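Local coordinates for L protein (CAS virus, PDB 5MV0), which probably uses its N-terminal endonuclease domain to snatch capped fragments from host mRNAs, which the viral polymerase needs as primers, at residues I48-C53 against E145-G151; F82-P87 against K123-V127; D120-Y124 against F138-V142. Residue numbers count along the deposited sequence, not the author numbering.

All three contacts lie in the arenavirus cap-snatching domain, a PDDEXK-type nuclease fold built on a mixed sheet. Interactions 2 and 3 are neighbours: their centres are 8 Å apart, they share K123 and Y124, and V127 CG1 packs 3.6 Å from F138 CE2. Both touch the second subunit. Both border E103, which binds K123 and Y124; E103, with E50 of interaction 1 and D88 just after interaction 2, probably belongs to the acidic nuclease centre. Interaction 1 joins the loop after strand 137-145 to helix 34-57, its centre about 23 Å from that of interaction 2 and 18 Å from that of interaction 3. A phosphate ion, probably from the crystallisation liquor, sits at H84.

Interaction 1: I48-C53 against E145-G151; sequences IHELNC and ETKPRNG
Segment 48-53 of helix 34-57 lies against an irregular loop, with CA atoms nearest at H49-P148 (4.7 Å) and N52-G151 (5.7 Å). I48, with chi1 m and chi2 t, sets CG2 3.6 Å from R149 O. H49 has chi1 t; its ND1 accepts a hydrogen bond from R149 N (3.0 Å), its CB lies 3.8 Å from P148 CB, and its ring edge meets E145 with CE1 3.5 Å from OE1. E50 points its CB away; its OE1 hydrogen-bonds H61 and its OE2 lies close to D88, an acidic pair consistent with the metal site of PDDEXK nucleases. N52 (chi1 m) donates from ND2 to R149 O at 2.9 Å, so two helix side chains engage one loop residue's N and O. G151 (phi 57, psi -127) fits because a CB would clash with N52 OD1. C53 SG covers a face of the R149 guanidinium, 3.8 Å from NE; E145 holds that group, OE2 2.8 Å from NH2 and OE1 3.0 Å from NE, while NH1 reaches D56.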
loop_
_atom_site.group_PDB
_atom_site.type_symbol
_atom_site.label_atom_id
_atom_site.label_comp_id
_atom_site.label_asym_id
_atom_site.label_seq_id
_atom_site.Cartn_x
_atom_site.Cartn_y
_atom_site.Cartn_z
ATOM N N ILE B 48 12.700 2.669 2.833
ATOM C CA ILE B 48 12.370 3.369 1.589
ATOM C C ILE B 48 13.649 3.755 0.837
ATOM O O ILE B 48 13.772 3.557 -0.384
ATOM C CB ILE B 48 11.488 4.597 1.896
ATOM C CG1 ILE B 48 10.128 4.141 2.467
ATOM C CG2 ILE B 48 11.305 5.467 0.654
ATOM C CD1 ILE B 48 9.271 5.281 3.038
ATOM N N HIS B 49 14.616 4.317 1.558
ATOM C CA HIS B 49 15.910 4.636 0.960
ATOM C C HIS B 49 16.553 3.406 0.319
ATOM O O HIS B 49 17.006 3.464 -0.833
ATOM C CB HIS B 49 16.826 5.225 2.030
ATOM C CG HIS B 49 18.171 5.635 1.526
ATOM N ND1 HIS B 49 18.340 6.572 0.529
ATOM C CD2 HIS B 49 19.416 5.260 1.910
ATOM C CE1 HIS B 49 19.633 6.753 0.315
ATOM N NE2 HIS B 49 20.307 5.972 1.144
ATOM N N GLU B 50 16.625 2.288 1.064
ATOM C CA GLU B 50 17.194 1.053 0.520
ATOM C C GLU B 50 16.462 0.615 -0.732
ATOM O O GLU B 50 17.082 0.229 -1.726
ATOM C CB GLU B 50 17.119 -0.093 1.534
ATOM C CG GLU B 50 17.942 0.026 2.784
ATOM C CD GLU B 50 17.501 -1.018 3.825
ATOM O OE1 GLU B 50 16.672 -1.906 3.487
ATOM O OE2 GLU B 50 17.966 -0.941 4.978
ATOM N N LEU B 51 15.129 0.612 -0.676
ATOM C CA LEU B 51 14.329 0.183 -1.821
ATOM C C LEU B 51 14.649 1.003 -3.065
ATOM O O LEU B 51 14.860 0.456 -4.153
ATOM C CB LEU B 51 12.838 0.300 -1.493
ATOM C CG LEU B 51 11.903 -0.086 -2.645
ATOM C CD1 LEU B 51 12.281 -1.480 -3.160
ATOM C CD2 LEU B 51 10.451 -0.047 -2.196
ATOM N N ASN B 52 14.662 2.324 -2.929
ATOM C CA ASN B 52 14.842 3.149 -4.113
ATOM C C ASN B 52 16.278 3.116 -4.623
ATOM O O ASN B 52 16.499 3.219 -5.836
ATOM C CB ASN B 52 14.356 4.553 -3.805
ATOM C CG ASN B 52 12.835 4.598 -3.690
ATOM O OD1 ASN B 52 12.139 3.961 -4.481
ATOM N ND2 ASN B 52 12.322 5.312 -2.699
ATOM N N CYS B 53 17.261 2.948 -3.735
ATOM C CA CYS B 53 18.623 2.705 -4.211
ATOM C C CYS B 53 18.687 1.418 -5.020
ATOM O O CYS B 53 19.317 1.376 -6.085
ATOM C CB CYS B 53 19.610 2.661 -3.038
ATOM S SG CYS B 53 19.913 4.253 -2.244
ATOM N N GLU B 145 23.680 9.099 1.973
ATOM C CA GLU B 145 23.166 10.354 1.444
ATOM C C GLU B 145 22.457 11.154 2.525
ATOM O O GLU B 145 22.043 10.620 3.557
ATOM C CB GLU B 145 22.241 10.082 0.249
ATOM C CG GLU B 145 23.071 9.688 -0.945
ATOM C CD GLU B 145 22.271 9.176 -2.106
ATOM O OE1 GLU B 145 21.037 9.012 -1.970
ATOM O OE2 GLU B 145 22.895 8.921 -3.158
ATOM N N THR B 146 22.345 12.449 2.308
ATOM C CA THR B 146 21.748 13.338 3.277
ATOM C C THR B 146 20.319 13.075 3.602
ATOM O O THR B 146 19.933 13.191 4.698
ATOM C CB THR B 146 21.842 14.833 2.877
ATOM O OG1 THR B 146 23.147 15.127 2.443
ATOM C CG2 THR B 146 21.643 15.615 3.988
ATOM N N LYS B 147 19.563 12.731 2.591
ATOM C CA LYS B 147 18.133 12.485 2.696
ATOM C C LYS B 147 17.809 11.157 2.033
ATOM O O LYS B 147 18.510 10.733 1.111
ATOM C CB LYS B 147 17.312 13.599 2.022
ATOM C CG LYS B 147 17.320 14.932 2.772
ATOM C CD LYS B 147 16.514 15.980 2.015
ATOM C CE LYS B 147 16.827 17.398 2.489
ATOM N NZ LYS B 147 16.357 17.690 3.866
ATOM N N PRO B 148 16.752 10.483 2.472
ATOM C CA PRO B 148 16.400 9.210 1.837
ATOM C C PRO B 148 15.913 9.455 0.420
ATOM O O PRO B 148 15.247 10.451 0.139
ATOM C CB PRO B 148 15.293 8.650 2.735
ATOM C CG PRO B 148 14.739 9.827 3.448
ATOM C CD PRO B 148 15.844 10.830 3.578
ATOM N N ARG B 149 16.303 8.565 -0.483
ATOM C CA ARG B 149 15.734 8.572 -1.823
ATOM C C ARG B 149 14.260 8.199 -1.730
ATOM O O ARG B 149 13.914 7.141 -1.196
ATOM C CB ARG B 149 16.483 7.593 -2.714
ATOM C CG ARG B 149 17.943 7.987 -2.943
ATOM C CD ARG B 149 18.515 7.306 -4.183
ATOM N NE ARG B 149 19.964 7.475 -4.260
ATOM C CZ ARG B 149 20.744 6.912 -5.184
ATOM N NH1 ARG B 149 20.220 6.150 -6.132
ATOM N NH2 ARG B 149 22.054 7.125 -5.162
ATOM N N ASN B 150 13.384 9.060 -2.226
ATOM C CA ASN B 150 11.966 8.817 -1.997
ATOM C C ASN B 150 11.274 8.081 -3.141
ATOM O O ASN B 150 10.219 7.476 -2.913
ATOM C CB ASN B 150 11.260 10.141 -1.687
ATOM C CG ASN B 150 11.394 11.148 -2.803
ATOM O OD1 ASN B 150 12.484 11.645 -3.077
ATOM N ND2 ASN B 150 10.272 11.503 -3.413
ATOM N N GLY B 151 11.855 8.062 -4.344
ATOM C CA GLY B 151 11.233 7.316 -5.432
ATOM C C GLY B 151 9.806 7.783 -5.679
ATOM O O GLY B 151 9.544 8.975 -5.831
#

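Interaction 2: F82-P87 against K123-V127; sequences FQHIVP and KYSGV. With PO4 (phosphate ion), chain F.
This is a largely buried loop-to-loop contact: the segment leading into strand 89-93 meets the turn between helices 110-122 and 127-133. The two segments run in opposite senses, with nearest CA pairs F82-V127 (7.3 Å), Q83-Y124 (7.9 Å) and I85-K123 (7.2 Å). Q83 supplies the polar link. With chi1 p and chi2 m, its NE2 donates to K123 O at 2.8 Å and to S125 O at 3.0 Å; an amide nitrogen with two hydrogens is well suited to two turn carbonyls. F82, beside it, packs CD1 4.0 Å from V127 CG2. I85, with chi1 m and chi2 t, makes a CH-pi contact, its CD1 3.8 Å from the Y124 ring centroid and 18° off the normal, and CG2 lies 3.6 Å from Y124 CZ. P87 CB is 3.5 Å from Y124 OH. The K123 NZ ammonium and V86 N both donate to one water, each at 3.1 Å. The turn closes with V127 N to Y124 O at 3.1 Å, and G126 (phi 90, psi -23) takes the N-cap position, where a CB would be jammed against the preceding carbonyl. H84 ND1 donates to PO4 O2 at 2.8 Å; S67 and N69 of the same chain and S119 of the second subunit also hydrogen-bond the phosphate, which probably comes from the crystallisation liquor. Y124 OH and K123 NZ both bind E103. Segment 82-87 ends at P87, which with the aspartate after it is probably the PD of the PDDEXK motif, E103 being a likely later acidic residue.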
loop_
_atom_site.group_PDB
_atom_site.type_symbol
_atom_site.label_atom_id
_atom_site.label_comp_id
_atom_site.label_asym_id
_atom_site.label_seq_id
_atom_site.Cartn_x
_atom_site.Cartn_y
_atom_site.Cartn_z
ATOM N N PHE B 82 32.519 -17.068 4.661
ATOM C CA PHE B 82 32.886 -15.675 4.844
ATOM C C PHE B 82 32.279 -15.128 6.128
ATOM O O PHE B 82 31.468 -15.774 6.797
ATOM C CB PHE B 82 32.444 -14.829 3.651
ATOM C CG PHE B 82 33.125 -15.194 2.369
ATOM C CD1 PHE B 82 34.456 -14.872 2.169
ATOM C CD2 PHE B 82 32.444 -15.861 1.370
ATOM C CE1 PHE B 82 35.097 -15.211 0.986
ATOM C CE2 PHE B 82 33.080 -16.210 0.189
ATOM C CZ PHE B 82 34.411 -15.880 -0.000
ATOM N N GLN B 83 32.688 -13.913 6.472
ATOM C CA GLN B 83 32.058 -13.224 7.585
ATOM C C GLN B 83 30.561 -13.079 7.318
ATOM O O GLN B 83 30.105 -13.081 6.168
ATOM C CB GLN B 83 32.696 -11.854 7.793
ATOM C CG GLN B 83 32.680 -10.967 6.551
ATOM C CD GLN B 83 33.928 -11.134 5.683
ATOM O OE1 GLN B 83 34.392 -12.249 5.446
ATOM N NE2 GLN B 83 34.475 -10.017 5.213
ATOM N N HIS B 84 29.795 -12.978 8.394
ATOM C CA HIS B 84 28.357 -12.801 8.270
ATOM C C HIS B 84 28.061 -11.350 7.923
ATOM O O HIS B 84 28.417 -10.441 8.677
ATOM C CB HIS B 84 27.635 -13.200 9.549
ATOM C CG HIS B 84 26.174 -12.884 9.512
ATOM N ND1 HIS B 84 25.287 -13.590 8.726
ATOM C CD2 HIS B 84 25.458 -11.897 10.099
ATOM C CE1 HIS B 84 24.078 -13.074 8.864
ATOM N NE2 HIS B 84 24.156 -12.042 9.687
ATOM N N ILE B 85 27.429 -11.149 6.772
ATOM C CA ILE B 85 26.999 -9.846 6.282
ATOM C C ILE B 85 25.603 -10.030 5.705
ATOM O O ILE B 85 25.333 -11.034 5.041
ATOM C CB ILE B 85 27.954 -9.292 5.197
ATOM C CG1 ILE B 85 29.368 -9.068 5.752
ATOM C CG2 ILE B 85 27.411 -7.999 4.603
ATOM C CD1 ILE B 85 30.384 -8.752 4.657
ATOM N N VAL B 86 24.725 -9.069 5.940
ATOM C CA VAL B 86 23.429 -9.002 5.273
ATOM C C VAL B 86 23.375 -7.711 4.476
ATOM O O VAL B 86 23.156 -6.630 5.035
ATOM C CB VAL B 86 22.270 -9.098 6.277
ATOM C CG1 VAL B 86 20.936 -8.919 5.561
ATOM C CG2 VAL B 86 22.321 -10.433 7.006
ATOM N N PRO B 87 23.578 -7.766 3.165
ATOM C CA PRO B 87 23.550 -6.543 2.360
ATOM C C PRO B 87 22.124 -6.037 2.186
ATOM O O PRO B 87 21.149 -6.788 2.267
ATOM C CB PRO B 87 24.135 -6.988 1.021
ATOM C CG PRO B 87 23.691 -8.429 0.915
ATOM C CD PRO B 87 23.757 -8.974 2.336
ATOM N N LYS B 123 33.213 -4.077 6.223
ATOM C CA LYS B 123 32.636 -5.391 6.501
ATOM C C LYS B 123 33.123 -6.432 5.507
ATOM O O LYS B 123 33.217 -7.618 5.844
ATOM C CB LYS B 123 31.104 -5.346 6.447
ATOM C CG LYS B 123 30.425 -4.352 7.370
ATOM C CD LYS B 123 28.903 -4.628 7.411
ATOM C CE LYS B 123 28.269 -4.511 6.033
ATOM N NZ LYS B 123 26.774 -4.640 6.114
ATOM N N TYR B 124 33.409 -6.010 4.277
ATOM C CA TYR B 124 33.626 -6.901 3.149
ATOM C C TYR B 124 35.099 -7.267 2.931
ATOM O O TYR B 124 35.430 -7.814 1.875
ATOM C CB TYR B 124 33.054 -6.265 1.881
ATOM C CG TYR B 124 31.539 -6.186 1.872
ATOM C CD1 TYR B 124 30.781 -7.221 1.345
ATOM C CD2 TYR B 124 30.870 -5.079 2.396
ATOM C CE1 TYR B 124 29.399 -7.162 1.339
ATOM C CE2 TYR B 124 29.481 -5.019 2.401
ATOM C CZ TYR B 124 28.755 -6.060 1.865
ATOM O OH TYR B 124 27.370 -6.023 1.849
ATOM N N SER B 125 35.973 -6.998 3.897
ATOM C CA SER B 125 37.399 -7.275 3.735
ATOM C C SER B 125 37.646 -8.711 3.285
ATOM O O SER B 125 37.151 -9.665 3.897
ATOM C CB SER B 125 38.139 -7.007 5.045
ATOM O OG SER B 125 38.110 -5.625 5.362
ATOM N N GLY B 126 38.408 -8.857 2.198
ATOM C CA GLY B 126 38.820 -10.151 1.702
ATOM C C GLY B 126 37.884 -10.791 0.697
ATOM O O GLY B 126 38.330 -11.630 -0.092
ATOM N N VAL B 127 36.607 -10.404 0.683
ATOM C CA VAL B 127 35.618 -11.098 -0.138
ATOM C C VAL B 127 35.916 -10.915 -1.621
ATOM O O VAL B 127 35.873 -11.875 -2.405
ATOM C CB VAL B 127 34.200 -10.608 0.214
ATOM C CG1 VAL B 127 33.172 -11.233 -0.720
ATOM C CG2 VAL B 127 33.892 -10.919 1.668
HETATM P P PO4 F . 25.933 -16.891 7.409
HETATM O O1 PO4 F . 26.008 -17.130 8.894
HETATM O O2 PO4 F . 26.529 -15.540 7.084
HETATM O O3 PO4 F . 24.531 -17.013 6.884
HETATM O O4 PO4 F . 26.749 -17.958 6.725
HETATM O O HOH W 1 25.648 -6.888 7.907
#

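Interaction 3: D120-Y124 against F138-V142; sequences DKLKY and FNIIV
The last turn of helix 110-122 packs against strand 138-142, with K121 and V142 the nearest CA pair at 6.8 Å. Two i to i-3 backbone hydrogen bonds mark this turn: K123 N to D120 O, weak at 3.3 Å, and Y124 N to K121 O at 3.1 Å. The strand is extended, so every second residue, F138, I140 and V142, points its CB toward the helix end, while I141 points away. Apolar contact dominates. Y124, with chi1 m and chi2 -90°, takes the centre: its CB lies 3.6 Å from I140 CD1, and I140 CG2 stands over one ring face, a CH-pi contact 4.3 Å from the centroid and 21° off the normal. I85 covers the opposite face. F138 (chi1 t) meets the same tyrosine with CZ 3.9 Å from Y124 CD1, which lies at the edge of the phenylalanine ring. V142, a beta-branched residue suited to a strand, puts CG1 3.9 Å from D120 CB and CG2 4.3 Å from K121 CB. K121 runs along the exposed rim, and its NZ comes within 4.4 Å of I140 CD1, a loose approach. Polar ends look elsewhere: D120 OD1 to K116, Y124 OH to E103. Strand 137-145 pairs in parallel with strand 98-106 through N139 and I141, and helices 110-122 and 127-133 connect the two strands, giving a beta-alpha-beta crossover whose helical layer rests on this edge strand; V127 and L131 of helix 127-133 extend the packing over F138.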
loop_
_atom_site.group_PDB
_atom_site.type_symbol
_atom_site.label_atom_id
_atom_site.label_comp_id
_atom_site.label_asym_id
_atom_site.label_seq_id
_atom_site.Cartn_x
_atom_site.Cartn_y
_atom_site.Cartn_z
ATOM N N ASP B 120 30.807 0.552 6.458
ATOM C CA ASP B 120 30.071 -0.421 5.655
ATOM C C ASP B 120 30.998 -1.179 4.708
ATOM O O ASP B 120 30.894 -2.403 4.566
ATOM C CB ASP B 120 28.963 0.269 4.860
ATOM C CG ASP B 120 27.705 0.502 5.682
ATOM O OD1 ASP B 120 27.659 0.090 6.873
ATOM O OD2 ASP B 120 26.744 1.068 5.107
ATOM N N LYS B 121 31.905 -0.469 4.041
ATOM C CA LYS B 121 32.798 -1.156 3.115
ATOM C C LYS B 121 33.767 -2.072 3.852
ATOM O O LYS B 121 34.159 -3.110 3.318
ATOM C CB LYS B 121 33.564 -0.146 2.258
ATOM C CG LYS B 121 34.080 -0.768 0.967
ATOM C CD LYS B 121 34.517 0.270 -0.050
ATOM C CE LYS B 121 34.833 -0.398 -1.386
ATOM N NZ LYS B 121 35.757 -1.558 -1.231
ATOM N N LEU B 122 34.141 -1.728 5.084
ATOM C CA LEU B 122 35.101 -2.554 5.809
ATOM C C LEU B 122 34.541 -3.924 6.171
ATOM O O LEU B 122 35.322 -4.851 6.411
ATOM C CB LEU B 122 35.568 -1.834 7.071
ATOM C CG LEU B 122 36.672 -0.786 6.881
ATOM C CD1 LEU B 122 36.914 -0.028 8.179
ATOM C CD2 LEU B 122 37.969 -1.439 6.388
ATOM N N LYS B 123 33.213 -4.077 6.223
ATOM C CA LYS B 123 32.636 -5.391 6.501
ATOM C C LYS B 123 33.123 -6.432 5.507
ATOM O O LYS B 123 33.217 -7.618 5.844
ATOM C CB LYS B 123 31.104 -5.346 6.447
ATOM C CG LYS B 123 30.425 -4.352 7.370
ATOM C CD LYS B 123 28.903 -4.628 7.411
ATOM C CE LYS B 123 28.269 -4.511 6.033
ATOM N NZ LYS B 123 26.774 -4.640 6.114
ATOM N N TYR B 124 33.409 -6.010 4.277
ATOM C CA TYR B 124 33.626 -6.901 3.149
ATOM C C TYR B 124 35.099 -7.267 2.931
ATOM O O TYR B 124 35.430 -7.814 1.875
ATOM C CB TYR B 124 33.054 -6.265 1.881
ATOM C CG TYR B 124 31.539 -6.186 1.872
ATOM C CD1 TYR B 124 30.781 -7.221 1.345
ATOM C CD2 TYR B 124 30.870 -5.079 2.396
ATOM C CE1 TYR B 124 29.399 -7.162 1.339
ATOM C CE2 TYR B 124 29.481 -5.019 2.401
ATOM C CZ TYR B 124 28.755 -6.060 1.865
ATOM O OH TYR B 124 27.370 -6.023 1.849
ATOM N N PHE B 138 33.024 -8.741 -8.175
ATOM C CA PHE B 138 32.282 -8.513 -6.939
ATOM C C PHE B 138 32.299 -7.008 -6.703
ATOM O O PHE B 138 33.300 -6.452 -6.250
ATOM C CB PHE B 138 32.892 -9.284 -5.772
ATOM C CG PHE B 138 32.109 -9.164 -4.490
ATOM C CD1 PHE B 138 30.904 -9.828 -4.334
ATOM C CD2 PHE B 138 32.583 -8.391 -3.448
ATOM C CE1 PHE B 138 30.178 -9.720 -3.156
ATOM C CE2 PHE B 138 31.868 -8.283 -2.266
ATOM C CZ PHE B 138 30.661 -8.953 -2.123
ATOM N N ASN B 139 31.196 -6.342 -7.023
ATOM C CA ASN B 139 31.122 -4.890 -6.956
ATOM C C ASN B 139 30.326 -4.482 -5.719
ATOM O O ASN B 139 29.125 -4.762 -5.613
ATOM C CB ASN B 139 30.515 -4.329 -8.240
ATOM C CG ASN B 139 31.375 -4.629 -9.465
ATOM O OD1 ASN B 139 32.572 -4.910 -9.347
ATOM N ND2 ASN B 139 30.768 -4.559 -10.644
ATOM N N ILE B 140 31.003 -3.817 -4.789
ATOM C CA ILE B 140 30.401 -3.357 -3.543
ATOM C C ILE B 140 30.022 -1.899 -3.740
ATOM O O ILE B 140 30.896 -1.038 -3.865
ATOM C CB ILE B 140 31.356 -3.514 -2.356
ATOM C CG1 ILE B 140 31.821 -4.959 -2.230
ATOM C CG2 ILE B 140 30.694 -3.032 -1.058
ATOM C CD1 ILE B 140 33.138 -5.096 -1.479
ATOM N N ILE B 141 28.725 -1.616 -3.774
ATOM C CA ILE B 141 28.230 -0.252 -3.910
ATOM C C ILE B 141 27.779 0.218 -2.534
ATOM O O ILE B 141 26.922 -0.408 -1.899
ATOM C CB ILE B 141 27.096 -0.171 -4.944
ATOM C CG1 ILE B 141 27.594 -0.726 -6.282
ATOM C CG2 ILE B 141 26.617 1.277 -5.105
ATOM C CD1 ILE B 141 26.559 -0.740 -7.400
ATOM N N VAL B 142 28.370 1.308 -2.060
ATOM C CA VAL B 142 28.095 1.851 -0.738
ATOM C C VAL B 142 27.642 3.291 -0.926
ATOM O O VAL B 142 28.396 4.122 -1.449
ATOM C CB VAL B 142 29.326 1.758 0.180
ATOM C CG1 VAL B 142 29.017 2.288 1.578
ATOM C CG2 VAL B 142 29.810 0.318 0.247
#